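Long-range contact in Epf (Streptococcus pyogenes, PDB 4ES9), which is probably a surface-attached extracellular protein of the streptococcus, thought to act in adhesion to host material: residues N216-D221 with L234-D239. Residues are numbered along the deposited sequence; the frame is centred on the assembly and turned at random.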
ATOM      1  N   ASN A 216      -1.204 -10.107   7.949  1.00 21.73           N
ATOM      2  CA  ASN A 216      -1.140 -11.165   8.949  1.00 22.13           C
ATOM      3  C   ASN A 216      -0.847 -12.501   8.253  1.00 25.08           C
ATOM      4  O   ASN A 216      -1.436 -12.771   7.202  1.00 23.14           O
ATOM      5  CB  ASN A 216      -2.465 -11.244   9.733  1.00 25.63           C
ATOM      6  CG  ASN A 216      -2.722 -10.043  10.612  1.00 51.13           C
ATOM      7  OD1 ASN A 216      -3.510  -9.169  10.286  1.00 50.71           O
ATOM      8  ND2 ASN A 216      -2.058  -9.963  11.747  1.00 49.92           N
ATOM      9  N   PRO A 217       0.062 -13.350   8.801  1.00 24.51           N
ATOM     10  CA  PRO A 217       0.310 -14.658   8.163  1.00 24.54           C
ATOM     11  C   PRO A 217      -0.929 -15.546   8.213  1.00 28.23           C
ATOM     12  O   PRO A 217      -1.800 -15.355   9.075  1.00 25.14           O
ATOM     13  CB  PRO A 217       1.451 -15.265   9.010  1.00 26.10           C
ATOM     14  CG  PRO A 217       1.342 -14.606  10.333  1.00 30.18           C
ATOM     15  CD  PRO A 217       0.852 -13.194  10.044  1.00 25.56           C
ATOM     16  N   SER A 218      -1.001 -16.527   7.298  1.00 27.66           N
ATOM     17  CA  SER A 218      -2.101 -17.501   7.276  1.00 27.84           C
ATOM     18  C   SER A 218      -2.034 -18.431   8.496  1.00 29.78           C
ATOM     19  O   SER A 218      -1.066 -18.394   9.270  1.00 28.00           O
ATOM     20  CB  SER A 218      -2.065 -18.327   5.992  1.00 30.77           C
ATOM     21  OG  SER A 218      -0.804 -18.934   5.775  1.00 36.21           O
ATOM     22  N   GLN A 219      -3.078 -19.230   8.670  1.00 27.61           N
ATOM     23  CA  GLN A 219      -3.186 -20.225   9.730  1.00 27.92           C
ATOM     24  C   GLN A 219      -3.281 -21.603   9.112  1.00 29.95           C
ATOM     25  O   GLN A 219      -3.789 -21.740   7.998  1.00 28.49           O
ATOM     26  CB  GLN A 219      -4.434 -19.963  10.616  1.00 29.55           C
ATOM     27  CG  GLN A 219      -4.430 -18.635  11.381  1.00 42.23           C
ATOM     28  CD  GLN A 219      -5.135 -17.504  10.664  1.00 62.89           C
ATOM     29  OE1 GLN A 219      -6.287 -17.618  10.234  1.00 55.07           O
ATOM     30  NE2 GLN A 219      -4.455 -16.372  10.527  1.00 54.96           N
ATOM     31  N   LEU A 220      -2.829 -22.629   9.834  1.00 25.54           N
ATOM     32  CA  LEU A 220      -2.963 -23.995   9.352  1.00 24.82           C
ATOM     33  C   LEU A 220      -4.369 -24.499   9.663  1.00 28.75           C
ATOM     34  O   LEU A 220      -4.746 -24.570  10.828  1.00 29.19           O
ATOM     35  CB  LEU A 220      -1.900 -24.915   9.978  1.00 24.61           C
ATOM     36  CG  LEU A 220      -1.929 -26.396   9.525  1.00 28.43           C
ATOM     37  CD1 LEU A 220      -1.370 -26.543   8.127  1.00 28.68           C
ATOM     38  CD2 LEU A 220      -1.150 -27.265  10.475  1.00 30.01           C
ATOM     39  N   ASP A 221      -5.151 -24.818   8.623  1.00 27.03           N
ATOM     40  CA  ASP A 221      -6.489 -25.361   8.807  1.00 28.52           C
ATOM     41  C   ASP A 221      -6.372 -26.851   9.122  1.00 34.29           C
ATOM     42  O   ASP A 221      -7.001 -27.335  10.074  1.00 36.16           O
ATOM     43  CB  ASP A 221      -7.387 -25.118   7.572  1.00 31.36           C
ATOM     44  CG  ASP A 221      -8.841 -25.534   7.774  1.00 43.09           C
ATOM     45  OD1 ASP A 221      -9.401 -25.243   8.851  1.00 42.78           O
ATOM     46  OD2 ASP A 221      -9.417 -26.141   6.854  1.00 53.96           O
ATOM     47  N   LEU A 234      -0.609 -29.324   3.139  1.00 32.42           N
ATOM     48  CA  LEU A 234      -1.057 -28.371   4.144  1.00 31.65           C
ATOM     49  C   LEU A 234      -2.132 -27.477   3.584  1.00 36.80           C
ATOM     50  O   LEU A 234      -1.974 -26.920   2.497  1.00 37.41           O
ATOM     51  CB  LEU A 234       0.110 -27.522   4.690  1.00 31.39           C
ATOM     52  CG  LEU A 234       1.305 -28.272   5.273  1.00 35.61           C
ATOM     53  CD1 LEU A 234       2.408 -27.315   5.599  1.00 35.84           C
ATOM     54  CD2 LEU A 234       0.915 -29.103   6.500  1.00 36.44           C
ATOM     55  N   THR A 235      -3.230 -27.340   4.341  1.00 32.55           N
ATOM     56  CA  THR A 235      -4.358 -26.490   4.010  1.00 31.77           C
ATOM     57  C   THR A 235      -4.258 -25.223   4.849  1.00 34.60           C
ATOM     58  O   THR A 235      -4.275 -25.297   6.088  1.00 32.69           O
ATOM     59  CB  THR A 235      -5.677 -27.223   4.236  1.00 35.77           C
ATOM     60  OG1 THR A 235      -5.623 -28.476   3.560  1.00 42.31           O
ATOM     61  CG2 THR A 235      -6.875 -26.423   3.758  1.00 34.03           C
ATOM     62  N   LEU A 236      -4.190 -24.072   4.172  1.00 29.92           N
ATOM     63  CA  LEU A 236      -4.084 -22.770   4.825  1.00 29.56           C
ATOM     64  C   LEU A 236      -5.438 -22.076   4.906  1.00 31.33           C
ATOM     65  O   LEU A 236      -6.275 -22.224   4.013  1.00 31.78           O
ATOM     66  CB  LEU A 236      -3.082 -21.857   4.064  1.00 29.21           C
ATOM     67  CG  LEU A 236      -1.644 -22.342   3.914  1.00 33.79           C
ATOM     68  CD1 LEU A 236      -0.828 -21.384   3.055  1.00 32.46           C
ATOM     69  CD2 LEU A 236      -0.975 -22.538   5.277  1.00 36.90           C
ATOM     70  N   LYS A 237      -5.628 -21.283   5.947  1.00 27.13           N
ATOM     71  CA  LYS A 237      -6.833 -20.481   6.124  1.00 28.18           C
ATOM     72  C   LYS A 237      -6.444 -19.087   6.616  1.00 34.91           C
ATOM     73  O   LYS A 237      -5.277 -18.821   6.954  1.00 33.88           O
ATOM     74  CB  LYS A 237      -7.848 -21.152   7.078  1.00 31.47           C
ATOM     75  CG  LYS A 237      -7.362 -21.328   8.531  1.00 45.04           C
ATOM     76  CD  LYS A 237      -8.474 -21.840   9.443  1.00 58.77           C
ATOM     77  CE  LYS A 237      -7.999 -22.059  10.857  1.00 71.46           C
ATOM     78  NZ  LYS A 237      -9.068 -22.627  11.723  1.00 85.51           N
ATOM     79  N   SER A 238      -7.441 -18.212   6.672  1.00 34.55           N
ATOM     80  CA  SER A 238      -7.274 -16.856   7.143  1.00 35.10           C
ATOM     81  C   SER A 238      -8.491 -16.424   7.984  1.00 40.32           C
ATOM     82  O   SER A 238      -9.621 -16.818   7.701  1.00 41.93           O
ATOM     83  CB  SER A 238      -7.063 -15.922   5.963  1.00 36.62           C
ATOM     84  OG  SER A 238      -6.641 -14.654   6.422  1.00 43.54           O
ATOM     85  N   ASP A 239      -8.246 -15.619   9.014  1.00 37.02           N
ATOM     86  CA  ASP A 239      -9.270 -15.075   9.910  1.00 36.99           C
ATOM     87  C   ASP A 239      -9.788 -13.702   9.431  1.00 39.13           C
ATOM     88  O   ASP A 239     -10.827 -13.238   9.920  1.00 37.99           O
ATOM     89  CB  ASP A 239      -8.699 -14.926  11.340  1.00 39.54           C
ATOM     90  CG  ASP A 239      -8.767 -16.174  12.199  1.00 59.05           C
ATOM     91  OD1 ASP A 239      -9.620 -17.054  11.911  1.00 60.77           O
ATOM     92  OD2 ASP A 239      -8.009 -16.248  13.194  1.00 68.61           O
TER
HETATM   93  O   HOH W   1      -4.326 -13.631   6.963  1.00 30.01           O
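Q219 and K237 form the hydrogen-bonded antiparallel pair of a β hairpin, strands 219-224 and 231-237, which with strand 273-276 makes a three-stranded sheet packed against the four-stranded sheet of the C-terminal β-sandwich domain. The backbone of Q219 is gripped twice: its N donates almost straight (174°) to K237 O, and its O accepts K237 N at 2.8 Å in the carbonyl plane. A third bond, D221 N to T235 O at 2.7 Å, skips the non-hydrogen-bonded pair L220 and L236. Between the bonded pairs, L236 CA comes to 3.3 Å from Q219 O in a CA-H...O contact.

On the inward face, L220 CD1 touches L234 CD2 at 3.8 Å. With CG anti to the backbone N (chi1 -179°), L220 directs this branch toward the L234 end of the neighbouring strand, while F309, from the opposing sheet, touches both leucines. L236 turns to the same face, where both its methyls lie against S218 OG from one side and I250 and I295 touch L236. The S218 hydroxyl, set among apolar groups, is satisfied by a hydrogen bond to D248 OD2.

The side chains of Q219 and K237 share the other face, with D221 beside them. K237 stands up fully extended beyond CG, its CG 3.8 Å from Q219 CB and its CD running past D221 OD1; the K237 and D221 side chains cross at about a right angle. Their salt bridge is long, 3.9 Å from NZ to OD1. Q219 bends at chi2 (94°) and lays OE1 near the backbone of S238 and D239.

Past the paired residues, one water bridges the two segments, donating to N216 O and accepting from S238 OG at 2.6 Å.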